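Local atomic coordinates of putative esterase (Sulfolobus solfataricus P2, PDB entry 2RAU), a protein that is a putative esterase or lipase of the alpha/beta-hydrolase type, probably hydrolysing ester bonds, and carries bound calcium ions in the crystal. Residues A[190-200]-A[277-285]; A[205-215]-A[269-278]. All coordinates share one frame; numbering follows the deposited sequence.

Contact 1: residues A[190-200]-A[277-285]; sequences YTPEVNSIEEM and PYRLSLERD
The ring of Tyr278 is laid across the loop 190-195, its hydroxyl reaching the backbone and a methyl group pressed on its face. Val194 CG2 sits over the centre of that ring, 3.6 Å from the centroid and 13° off the normal, a CH-pi contact. At chi1 -59° Val194 turns CG1 anti to the carbonyl carbon, leaving CG2 to meet the tyrosine. At the far end of the ring the phenol oxygen accepts a nearly straight bond from Glu193 N, 2.7 Å long. A water joins the same hydroxyl to Glu193 OE2, and a second water links Tyr190 OH with Ser281 OG. The Tyr190 ring crosses that of Tyr278 obliquely, with Tyr190 CE2 3.9 Å from Tyr278 CE1.

One helical turn on, Leu282 spreads its two methyls over the start of helix 197-203, where Ser196 is the N-cap, its OG accepting from Glu199 N: Leu282 CD1 is 3.4 Å from Ser196 O and CD2 lies against Asn195 C. Ile197 crosses Arg279 at about a right angle, its CD1 over one guanidinium face and tight against Leu282 CB, at 3.4 Å. Selenomethionine Met200, its CG anti to the backbone N (chi1 -168°), brings SE to 4.0 Å from Tyr278 CB. Both segments belong to the chain joining strand 170-176 to strand 297-302, away from the calcium site at Gly142 and Glu144. A phenol oxygen bonded to main chain and water fixes the loop, and the helix start packs on Leu282 and Arg279, so little depends on charge pairing across the contact.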
loop_
_atom_site.group_PDB
_atom_site.type_symbol
_atom_site.label_atom_id
_atom_site.label_comp_id
_atom_site.label_asym_id
_atom_site.label_seq_id
_atom_site.Cartn_x
_atom_site.Cartn_y
_atom_site.Cartn_z
ATOM N N TYR A 190 7.668 -13.495 4.982
ATOM C CA TYR A 190 7.047 -14.755 5.468
ATOM C C TYR A 190 7.623 -16.001 4.707
ATOM O O TYR A 190 8.125 -15.873 3.565
ATOM C CB TYR A 190 5.507 -14.716 5.295
ATOM C CG TYR A 190 5.039 -14.964 3.866
ATOM C CD1 TYR A 190 5.169 -13.974 2.889
ATOM C CD2 TYR A 190 4.477 -16.188 3.493
ATOM C CE1 TYR A 190 4.754 -14.199 1.581
ATOM C CE2 TYR A 190 4.051 -16.415 2.181
ATOM C CZ TYR A 190 4.201 -15.423 1.236
ATOM O OH TYR A 190 3.798 -15.635 -0.063
ATOM N N THR A 191 7.564 -17.187 5.339
ATOM C CA THR A 191 7.815 -18.486 4.638
ATOM C C THR A 191 6.454 -19.135 4.409
ATOM O O THR A 191 5.730 -19.385 5.376
ATOM C CB THR A 191 8.677 -19.503 5.427
ATOM O OG1 THR A 191 10.033 -19.043 5.486
ATOM C CG2 THR A 191 8.650 -20.890 4.741
ATOM N N PRO A 192 6.094 -19.401 3.142
ATOM C CA PRO A 192 4.745 -19.899 2.837
ATOM C C PRO A 192 4.330 -21.161 3.574
ATOM O O PRO A 192 5.012 -22.163 3.484
ATOM C CB PRO A 192 4.811 -20.181 1.344
ATOM C CG PRO A 192 5.878 -19.310 0.852
ATOM C CD PRO A 192 6.895 -19.236 1.921
ATOM N N GLU A 193 3.215 -21.106 4.297
ATOM C CA GLU A 193 2.677 -22.282 4.980
ATOM C C GLU A 193 1.920 -23.214 4.013
ATOM O O GLU A 193 1.767 -24.407 4.296
ATOM C CB GLU A 193 1.731 -21.858 6.106
ATOM C CG GLU A 193 2.343 -20.981 7.208
ATOM C CD GLU A 193 1.266 -20.527 8.236
ATOM O OE1 GLU A 193 0.878 -21.392 9.080
ATOM O OE2 GLU A 193 0.816 -19.322 8.198
ATOM N N VAL A 194 1.419 -22.660 2.902
ATOM C CA VAL A 194 0.718 -23.423 1.875
ATOM C C VAL A 194 1.312 -23.038 0.530
ATOM O O VAL A 194 1.851 -21.955 0.379
ATOM C CB VAL A 194 -0.827 -23.183 1.886
ATOM C CG1 VAL A 194 -1.426 -23.571 3.269
ATOM C CG2 VAL A 194 -1.133 -21.756 1.543
ATOM N N ASN A 195 1.226 -23.949 -0.429
ATOM C CA ASN A 195 1.836 -23.777 -1.752
ATOM C C ASN A 195 0.852 -23.964 -2.870
ATOM O O ASN A 195 1.225 -23.830 -4.017
ATOM C CB ASN A 195 3.005 -24.772 -1.931
ATOM C CG ASN A 195 4.089 -24.596 -0.851
ATOM O OD1 ASN A 195 4.768 -23.559 -0.800
ATOM N ND2 ASN A 195 4.228 -25.594 0.035
ATOM N N SER A 196 -0.401 -24.275 -2.538
ATOM C CA SER A 196 -1.463 -24.410 -3.538
ATOM C C SER A 196 -2.817 -24.119 -2.908
ATOM O O SER A 196 -2.927 -24.040 -1.685
ATOM C CB SER A 196 -1.470 -25.828 -4.113
ATOM O OG SER A 196 -1.888 -26.773 -3.140
ATOM N N ILE A 197 -3.838 -23.947 -3.740
ATOM C CA ILE A 197 -5.196 -23.740 -3.257
ATOM C C ILE A 197 -5.723 -24.970 -2.486
ATOM O O ILE A 197 -6.393 -24.813 -1.468
ATOM C CB ILE A 197 -6.194 -23.434 -4.397
ATOM C CG1 ILE A 197 -5.741 -22.269 -5.305
ATOM C CG2 ILE A 197 -7.589 -23.187 -3.824
ATOM C CD1 ILE A 197 -5.348 -21.036 -4.619
ATOM N N GLU A 198 -5.439 -26.189 -2.969
ATOM C CA GLU A 198 -5.910 -27.421 -2.315
ATOM C C GLU A 198 -5.344 -27.527 -0.893
ATOM O O GLU A 198 -6.043 -27.891 0.057
ATOM C CB GLU A 198 -5.592 -28.701 -3.172
ATOM N N GLU A 199 -4.069 -27.201 -0.761
ATOM C CA GLU A 199 -3.357 -27.253 0.510
ATOM C C GLU A 199 -3.921 -26.221 1.501
ATOM O O GLU A 199 -3.990 -26.456 2.703
ATOM C CB GLU A 199 -1.870 -27.012 0.220
ATOM C CG GLU A 199 -0.926 -27.118 1.397
ATOM C CD GLU A 199 0.529 -27.009 0.963
ATOM O OE1 GLU A 199 0.778 -26.995 -0.267
ATOM O OE2 GLU A 199 1.412 -26.958 1.845
HETATM N N MSE A 200 -4.338 -25.078 0.976
HETATM C CA MSE A 200 -4.959 -24.020 1.786
HETATM C C MSE A 200 -6.220 -24.574 2.503
HETATM O O MSE A 200 -6.399 -24.457 3.721
HETATM C CB MSE A 200 -5.289 -22.827 0.857
HETATM C CG MSE A 200 -5.658 -21.602 1.541
HETATM SE SE MSE A 200 -6.198 -20.196 0.339
HETATM C CE MSE A 200 -7.500 -21.167 -0.690
ATOM N N PRO A 277 -4.779 -12.454 2.325
ATOM C CA PRO A 277 -5.146 -13.741 1.781
ATOM C C PRO A 277 -4.041 -14.416 0.996
ATOM O O PRO A 277 -3.341 -13.792 0.171
ATOM C CB PRO A 277 -6.336 -13.407 0.881
ATOM C CG PRO A 277 -6.033 -12.004 0.410
ATOM C CD PRO A 277 -5.478 -11.342 1.650
ATOM N N TYR A 278 -3.856 -15.696 1.278
ATOM C CA TYR A 278 -2.973 -16.541 0.459
ATOM C C TYR A 278 -3.379 -16.627 -1.013
ATOM O O TYR A 278 -2.532 -16.839 -1.877
ATOM C CB TYR A 278 -2.880 -17.996 1.025
ATOM C CG TYR A 278 -1.641 -18.218 1.887
ATOM C CD1 TYR A 278 -0.376 -18.277 1.310
ATOM C CD2 TYR A 278 -1.735 -18.397 3.261
ATOM C CE1 TYR A 278 0.766 -18.487 2.081
ATOM C CE2 TYR A 278 -0.605 -18.581 4.029
ATOM C CZ TYR A 278 0.647 -18.633 3.424
ATOM O OH TYR A 278 1.795 -18.805 4.178
ATOM N N ARG A 279 -4.669 -16.499 -1.289
ATOM C CA ARG A 279 -5.189 -16.767 -2.614
ATOM C C ARG A 279 -4.467 -15.911 -3.697
ATOM O O ARG A 279 -4.111 -16.403 -4.781
ATOM C CB ARG A 279 -6.734 -16.611 -2.595
ATOM C CG ARG A 279 -7.470 -16.839 -3.913
ATOM C CD ARG A 279 -7.191 -18.213 -4.358
ATOM N NE ARG A 279 -8.030 -18.679 -5.456
ATOM C CZ ARG A 279 -9.007 -19.578 -5.331
ATOM N NH1 ARG A 279 -9.354 -20.100 -4.155
ATOM N NH2 ARG A 279 -9.656 -19.964 -6.407
ATOM N N LEU A 280 -4.191 -14.655 -3.389
ATOM C CA LEU A 280 -3.559 -13.773 -4.365
ATOM C C LEU A 280 -2.221 -14.327 -4.845
ATOM O O LEU A 280 -1.957 -14.344 -6.038
ATOM C CB LEU A 280 -3.398 -12.367 -3.777
ATOM C CG LEU A 280 -4.615 -11.457 -3.725
ATOM C CD1 LEU A 280 -4.346 -10.320 -2.809
ATOM C CD2 LEU A 280 -5.006 -10.953 -5.137
ATOM N N SER A 281 -1.401 -14.823 -3.923
ATOM C CA SER A 281 -0.089 -15.337 -4.274
ATOM C C SER A 281 -0.177 -16.739 -4.860
ATOM O O SER A 281 0.678 -17.142 -5.648
ATOM C CB SER A 281 0.863 -15.294 -3.065
ATOM O OG SER A 281 0.426 -16.094 -1.994
ATOM N N LEU A 282 -1.231 -17.475 -4.511
ATOM C CA LEU A 282 -1.398 -18.827 -5.017
ATOM C C LEU A 282 -1.975 -18.798 -6.422
ATOM O O LEU A 282 -2.036 -19.815 -7.068
ATOM C CB LEU A 282 -2.271 -19.655 -4.081
ATOM C CG LEU A 282 -1.739 -19.906 -2.668
ATOM C CD1 LEU A 282 -2.782 -20.668 -1.870
ATOM C CD2 LEU A 282 -0.439 -20.641 -2.677
ATOM N N GLU A 283 -2.404 -17.630 -6.890
ATOM C CA GLU A 283 -2.803 -17.438 -8.297
ATOM C C GLU A 283 -1.651 -16.878 -9.170
ATOM O O GLU A 283 -1.857 -16.105 -10.102
ATOM C CB GLU A 283 -4.015 -16.527 -8.375
ATOM C CG GLU A 283 -5.271 -17.177 -7.902
ATOM C CD GLU A 283 -6.460 -16.236 -7.987
ATOM O OE1 GLU A 283 -6.267 -15.028 -8.197
ATOM O OE2 GLU A 283 -7.587 -16.702 -7.827
ATOM N N ARG A 284 -0.426 -17.273 -8.833
ATOM C CA ARG A 284 0.752 -16.992 -9.647
ATOM C C ARG A 284 0.535 -17.567 -11.064
ATOM O O ARG A 284 1.120 -17.082 -12.031
ATOM C CB ARG A 284 1.986 -17.640 -8.997
ATOM C CG ARG A 284 1.926 -19.187 -8.981
ATOM C CD ARG A 284 3.153 -19.829 -8.358
ATOM N NE ARG A 284 3.165 -19.773 -6.891
ATOM C CZ ARG A 284 2.466 -20.582 -6.080
ATOM N NH1 ARG A 284 1.640 -21.517 -6.568
ATOM N NH2 ARG A 284 2.578 -20.438 -4.760
ATOM N N ASP A 285 -0.303 -18.610 -11.157
ATOM C CA ASP A 285 -0.685 -19.249 -12.431
ATOM C C ASP A 285 -1.247 -18.267 -13.461
ATOM O O ASP A 285 -0.859 -18.316 -14.627
ATOM C CB ASP A 285 -1.746 -20.333 -12.182
HETATM O O HOH W 1 2.476 -17.515 -1.097
HETATM O O HOH W 2 1.741 -17.787 6.521
#

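Contact 2: residues A[205-215]-A[269-278]; sequences IYVIPSRGGPN and LASFDPYWPY
Val207-Pro209 and Tyr275-Pro277 pair as a short antiparallel two-stranded sheet, their axes 4.3 Å apart at closest approach and their directions 150° apart. Ile208 and Trp276 form its hydrogen-bonded pair: Ile208 N gives a 2.8 Å bond to Trp276 O, and Trp276 N returns one to Ile208 O. Tyr278 N to Tyr206 O and Ser210 N to Pro274 O carry the pairing on at the two ends.

On one face of the sheet, Ile208 sets CG1 over the centre of the Tyr278 ring, 3.6 Å from the centroid, and the two side chains cross at about a right angle. Val207 O lies 3.3 Å from CE2 of the same tyrosine. Tyr275 and Pro209 share the other face. Val207 CG2 comes within 3.5 Å of Tyr275 CD1, meeting the ring obliquely, and Pro209 CB touches that CD1 too.

The two strands form a sheet separate from the large mixed one, whose central strands are parallel as in an alpha/beta-hydrolase, and belong to the chain segment that joins strand 170-176 to strand 297-302, an insertion probably lying over the core, as cap regions do in this fold. The indole of Trp276 reaches out beyond the strands to meet the Phe153 ring edge-to-face, near a GxSxG pattern that probably marks the nucleophile elbow.

Beyond the strands, Ser210 holds OG anti to its N (chi1 176°), where it accepts from Gly212 N in an ST turn and stands 3.7 Å from Phe272 CD2. Gly213 N then gives a 2.8 Å hydrogen bond to Leu269 O, in the last turn of helix 262-270, and a water donates to both Gly213 O and Ala270 O. Pro214 CD packs on Pro274 CD at 3.9 Å, with Trp71 touching both prolines.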
loop_
_atom_site.group_PDB
_atom_site.type_symbol
_atom_site.label_atom_id
_atom_site.label_comp_id
_atom_site.label_asym_id
_atom_site.label_seq_id
_atom_site.Cartn_x
_atom_site.Cartn_y
_atom_site.Cartn_z
ATOM N N ILE A 205 -5.471 -22.999 6.302
ATOM C CA ILE A 205 -4.606 -21.834 6.491
ATOM C C ILE A 205 -4.897 -20.968 5.298
ATOM O O ILE A 205 -4.533 -21.341 4.188
ATOM C CB ILE A 205 -3.082 -22.201 6.485
ATOM C CG1 ILE A 205 -2.760 -23.199 7.614
ATOM C CG2 ILE A 205 -2.204 -20.945 6.627
ATOM C CD1 ILE A 205 -1.370 -23.782 7.519
ATOM N N TYR A 206 -5.588 -19.851 5.523
ATOM C CA TYR A 206 -6.109 -19.027 4.453
ATOM C C TYR A 206 -5.429 -17.713 4.309
ATOM O O TYR A 206 -5.560 -17.094 3.246
ATOM C CB TYR A 206 -7.630 -18.814 4.612
ATOM C CG TYR A 206 -8.428 -20.079 4.537
ATOM C CD1 TYR A 206 -8.791 -20.620 3.291
ATOM C CD2 TYR A 206 -8.828 -20.755 5.686
ATOM C CE1 TYR A 206 -9.509 -21.764 3.199
ATOM C CE2 TYR A 206 -9.523 -21.940 5.588
ATOM C CZ TYR A 206 -9.857 -22.423 4.356
ATOM O OH TYR A 206 -10.586 -23.555 4.269
ATOM N N VAL A 207 -4.672 -17.311 5.334
ATOM C CA VAL A 207 -4.080 -15.990 5.414
ATOM C C VAL A 207 -2.618 -16.033 5.862
ATOM O O VAL A 207 -2.187 -16.994 6.494
ATOM C CB VAL A 207 -4.867 -15.066 6.369
ATOM C CG1 VAL A 207 -6.293 -14.762 5.846
ATOM C CG2 VAL A 207 -4.880 -15.634 7.809
ATOM N N ILE A 208 -1.881 -14.977 5.514
ATOM C CA ILE A 208 -0.520 -14.727 5.942
ATOM C C ILE A 208 -0.631 -13.612 7.011
ATOM O O ILE A 208 -1.169 -12.547 6.736
ATOM C CB ILE A 208 0.386 -14.174 4.802
ATOM C CG1 ILE A 208 0.255 -15.025 3.530
ATOM C CG2 ILE A 208 1.863 -14.032 5.310
ATOM C CD1 ILE A 208 0.641 -14.283 2.239
ATOM N N PRO A 209 -0.157 -13.867 8.225
ATOM C CA PRO A 209 -0.219 -12.849 9.242
ATOM C C PRO A 209 0.932 -11.830 9.124
ATOM O O PRO A 209 2.067 -12.164 8.782
ATOM C CB PRO A 209 -0.060 -13.644 10.523
ATOM C CG PRO A 209 0.826 -14.775 10.092
ATOM C CD PRO A 209 0.388 -15.128 8.751
ATOM N N SER A 210 0.626 -10.596 9.449
ATOM C CA SER A 210 1.610 -9.554 9.494
ATOM C C SER A 210 2.463 -9.714 10.744
ATOM O O SER A 210 1.985 -10.186 11.745
ATOM C CB SER A 210 0.890 -8.206 9.575
ATOM O OG SER A 210 1.796 -7.136 9.721
ATOM N N ARG A 211 3.722 -9.286 10.675
ATOM C CA ARG A 211 4.597 -9.206 11.864
ATOM C C ARG A 211 4.410 -7.865 12.596
ATOM O O ARG A 211 4.972 -7.656 13.660
ATOM C CB ARG A 211 6.053 -9.517 11.498
ATOM C CG ARG A 211 6.220 -11.077 11.286
ATOM C CD ARG A 211 7.680 -11.627 11.247
ATOM N NE ARG A 211 8.394 -11.568 12.526
ATOM C CZ ARG A 211 8.117 -12.325 13.586
ATOM N NH1 ARG A 211 7.104 -13.192 13.564
ATOM N NH2 ARG A 211 8.843 -12.201 14.696
ATOM N N GLY A 212 3.590 -6.989 12.018
ATOM C CA GLY A 212 3.097 -5.785 12.669
ATOM C C GLY A 212 1.579 -5.948 12.870
ATOM O O GLY A 212 1.079 -7.050 13.065
ATOM N N GLY A 213 0.865 -4.860 12.867
ATOM C CA GLY A 213 -0.600 -4.924 12.995
ATOM C C GLY A 213 -1.081 -5.086 14.412
ATOM O O GLY A 213 -0.297 -5.043 15.376
ATOM N N PRO A 214 -2.394 -5.242 14.575
ATOM C CA PRO A 214 -2.929 -5.170 15.916
ATOM C C PRO A 214 -2.526 -6.319 16.814
ATOM O O PRO A 214 -2.701 -6.221 18.018
ATOM C CB PRO A 214 -4.436 -5.187 15.700
ATOM C CG PRO A 214 -4.666 -5.473 14.370
ATOM C CD PRO A 214 -3.452 -5.441 13.565
ATOM N N ASN A 215 -2.050 -7.406 16.231
ATOM C CA ASN A 215 -1.670 -8.578 17.029
ATOM C C ASN A 215 -0.189 -8.572 17.488
ATOM O O ASN A 215 0.250 -9.472 18.226
ATOM C CB ASN A 215 -1.994 -9.878 16.289
ATOM C CG ASN A 215 -3.482 -10.163 16.195
ATOM O OD1 ASN A 215 -4.258 -9.840 17.090
ATOM N ND2 ASN A 215 -3.867 -10.834 15.130
ATOM N N LEU A 269 4.541 -0.229 10.849
ATOM C CA LEU A 269 4.392 -1.627 11.235
ATOM C C LEU A 269 3.173 -1.792 12.133
ATOM O O LEU A 269 2.406 -2.730 11.982
ATOM C CB LEU A 269 5.664 -2.122 11.920
ATOM C CG LEU A 269 6.716 -2.805 11.007
ATOM C CD1 LEU A 269 6.210 -4.156 10.603
ATOM C CD2 LEU A 269 7.144 -1.972 9.796
ATOM N N ALA A 270 3.018 -0.862 13.065
ATOM C CA ALA A 270 1.941 -0.934 14.041
ATOM C C ALA A 270 0.540 -0.867 13.397
ATOM O O ALA A 270 -0.407 -1.448 13.937
ATOM C CB ALA A 270 2.093 0.157 15.079
ATOM N N SER A 271 0.402 -0.106 12.318
ATOM C CA SER A 271 -0.881 0.205 11.726
ATOM C C SER A 271 -1.327 -0.702 10.575
ATOM O O SER A 271 -2.361 -0.460 9.965
ATOM C CB SER A 271 -0.913 1.680 11.293
ATOM O OG SER A 271 0.103 2.017 10.374
ATOM N N PHE A 272 -0.549 -1.721 10.270
ATOM C CA PHE A 272 -0.955 -2.707 9.282
ATOM C C PHE A 272 -2.252 -3.439 9.687
ATOM O O PHE A 272 -2.564 -3.546 10.850
ATOM C CB PHE A 272 0.120 -3.782 9.115
ATOM C CG PHE A 272 1.303 -3.380 8.210
ATOM C CD1 PHE A 272 1.115 -2.665 7.058
ATOM C CD2 PHE A 272 2.574 -3.766 8.544
ATOM C CE1 PHE A 272 2.173 -2.333 6.246
ATOM C CE2 PHE A 272 3.646 -3.449 7.714
ATOM C CZ PHE A 272 3.431 -2.716 6.583
ATOM N N ASP A 273 -2.968 -3.967 8.678
ATOM C CA ASP A 273 -3.996 -4.978 8.880
ATOM C C ASP A 273 -3.335 -6.283 9.359
ATOM O O ASP A 273 -2.186 -6.535 9.085
ATOM C CB ASP A 273 -4.759 -5.261 7.582
ATOM C CG ASP A 273 -5.681 -4.118 7.160
ATOM O OD1 ASP A 273 -6.349 -3.541 8.045
ATOM O OD2 ASP A 273 -5.851 -3.925 5.923
ATOM N N PRO A 274 -4.073 -7.116 10.101
ATOM C CA PRO A 274 -3.467 -8.336 10.634
ATOM C C PRO A 274 -3.158 -9.451 9.641
ATOM O O PRO A 274 -2.294 -10.275 9.888
ATOM C CB PRO A 274 -4.534 -8.834 11.629
ATOM C CG PRO A 274 -5.822 -8.189 11.156
ATOM C CD PRO A 274 -5.441 -6.896 10.589
ATOM N N TYR A 275 -3.939 -9.522 8.571
ATOM C CA TYR A 275 -3.932 -10.667 7.667
ATOM C C TYR A 275 -4.077 -10.308 6.209
ATOM O O TYR A 275 -4.717 -9.317 5.847
ATOM C CB TYR A 275 -5.073 -11.610 8.010
ATOM C CG TYR A 275 -5.128 -12.121 9.441
ATOM C CD1 TYR A 275 -4.101 -12.924 9.940
ATOM C CD2 TYR A 275 -6.234 -11.891 10.250
ATOM C CE1 TYR A 275 -4.151 -13.432 11.245
ATOM C CE2 TYR A 275 -6.310 -12.425 11.521
ATOM C CZ TYR A 275 -5.260 -13.200 12.000
ATOM O OH TYR A 275 -5.289 -13.754 13.250
ATOM N N TRP A 276 -3.525 -11.182 5.375
ATOM C CA TRP A 276 -3.539 -11.034 3.928
ATOM C C TRP A 276 -3.877 -12.398 3.327
ATOM O O TRP A 276 -3.359 -13.372 3.766
ATOM C CB TRP A 276 -2.173 -10.604 3.432
ATOM C CG TRP A 276 -2.118 -10.190 2.018
ATOM C CD1 TRP A 276 -1.605 -10.904 0.960
ATOM C CD2 TRP A 276 -2.585 -8.947 1.468
ATOM N NE1 TRP A 276 -1.731 -10.170 -0.211
ATOM C CE2 TRP A 276 -2.326 -8.970 0.079
ATOM C CE3 TRP A 276 -3.181 -7.814 2.009
ATOM C CZ2 TRP A 276 -2.638 -7.892 -0.760
ATOM C CZ3 TRP A 276 -3.468 -6.754 1.179
ATOM C CH2 TRP A 276 -3.194 -6.793 -0.188
ATOM N N PRO A 277 -4.779 -12.454 2.325
ATOM C CA PRO A 277 -5.146 -13.741 1.781
ATOM C C PRO A 277 -4.041 -14.416 0.996
ATOM O O PRO A 277 -3.341 -13.792 0.171
ATOM C CB PRO A 277 -6.336 -13.407 0.881
ATOM C CG PRO A 277 -6.033 -12.004 0.410
ATOM C CD PRO A 277 -5.478 -11.342 1.650
ATOM N N TYR A 278 -3.856 -15.696 1.278
ATOM C CA TYR A 278 -2.973 -16.541 0.459
ATOM C C TYR A 278 -3.379 -16.627 -1.013
ATOM O O TYR A 278 -2.532 -16.839 -1.877
ATOM C CB TYR A 278 -2.880 -17.996 1.025
ATOM C CG TYR A 278 -1.641 -18.218 1.887
ATOM C CD1 TYR A 278 -0.376 -18.277 1.310
ATOM C CD2 TYR A 278 -1.735 -18.397 3.261
ATOM C CE1 TYR A 278 0.766 -18.487 2.081
ATOM C CE2 TYR A 278 -0.605 -18.581 4.029
ATOM C CZ TYR A 278 0.647 -18.633 3.424
ATOM O OH TYR A 278 1.795 -18.805 4.178
HETATM O O HOH W 3 -0.011 -2.360 16.746
#

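Tyr278 belongs to both contacts: Val194 of contact 1 and Ile208 of contact 2 each put a carbon over the centre of its ring, on opposite faces, while its backbone N continues the strand pairing. Helix 197-203 leads into strand 207-209, and strand 275-277 into helix 278-282, so two continuous runs of chain, 190-215 and 269-285, pass through both contacts in turn. Contact 2 is largely buried, closer to the chain centre, and rests on main-chain hydrogen bonds. Contact 1 lies farther out, partly exposed, and relies on side-chain packing, one hydrogen bond to a phenol oxygen and two bridging waters. Tyr190 against Ile208, Met200 against Tyr206 and a probable hydrogen bond from Ile205 N to Met200 O join them.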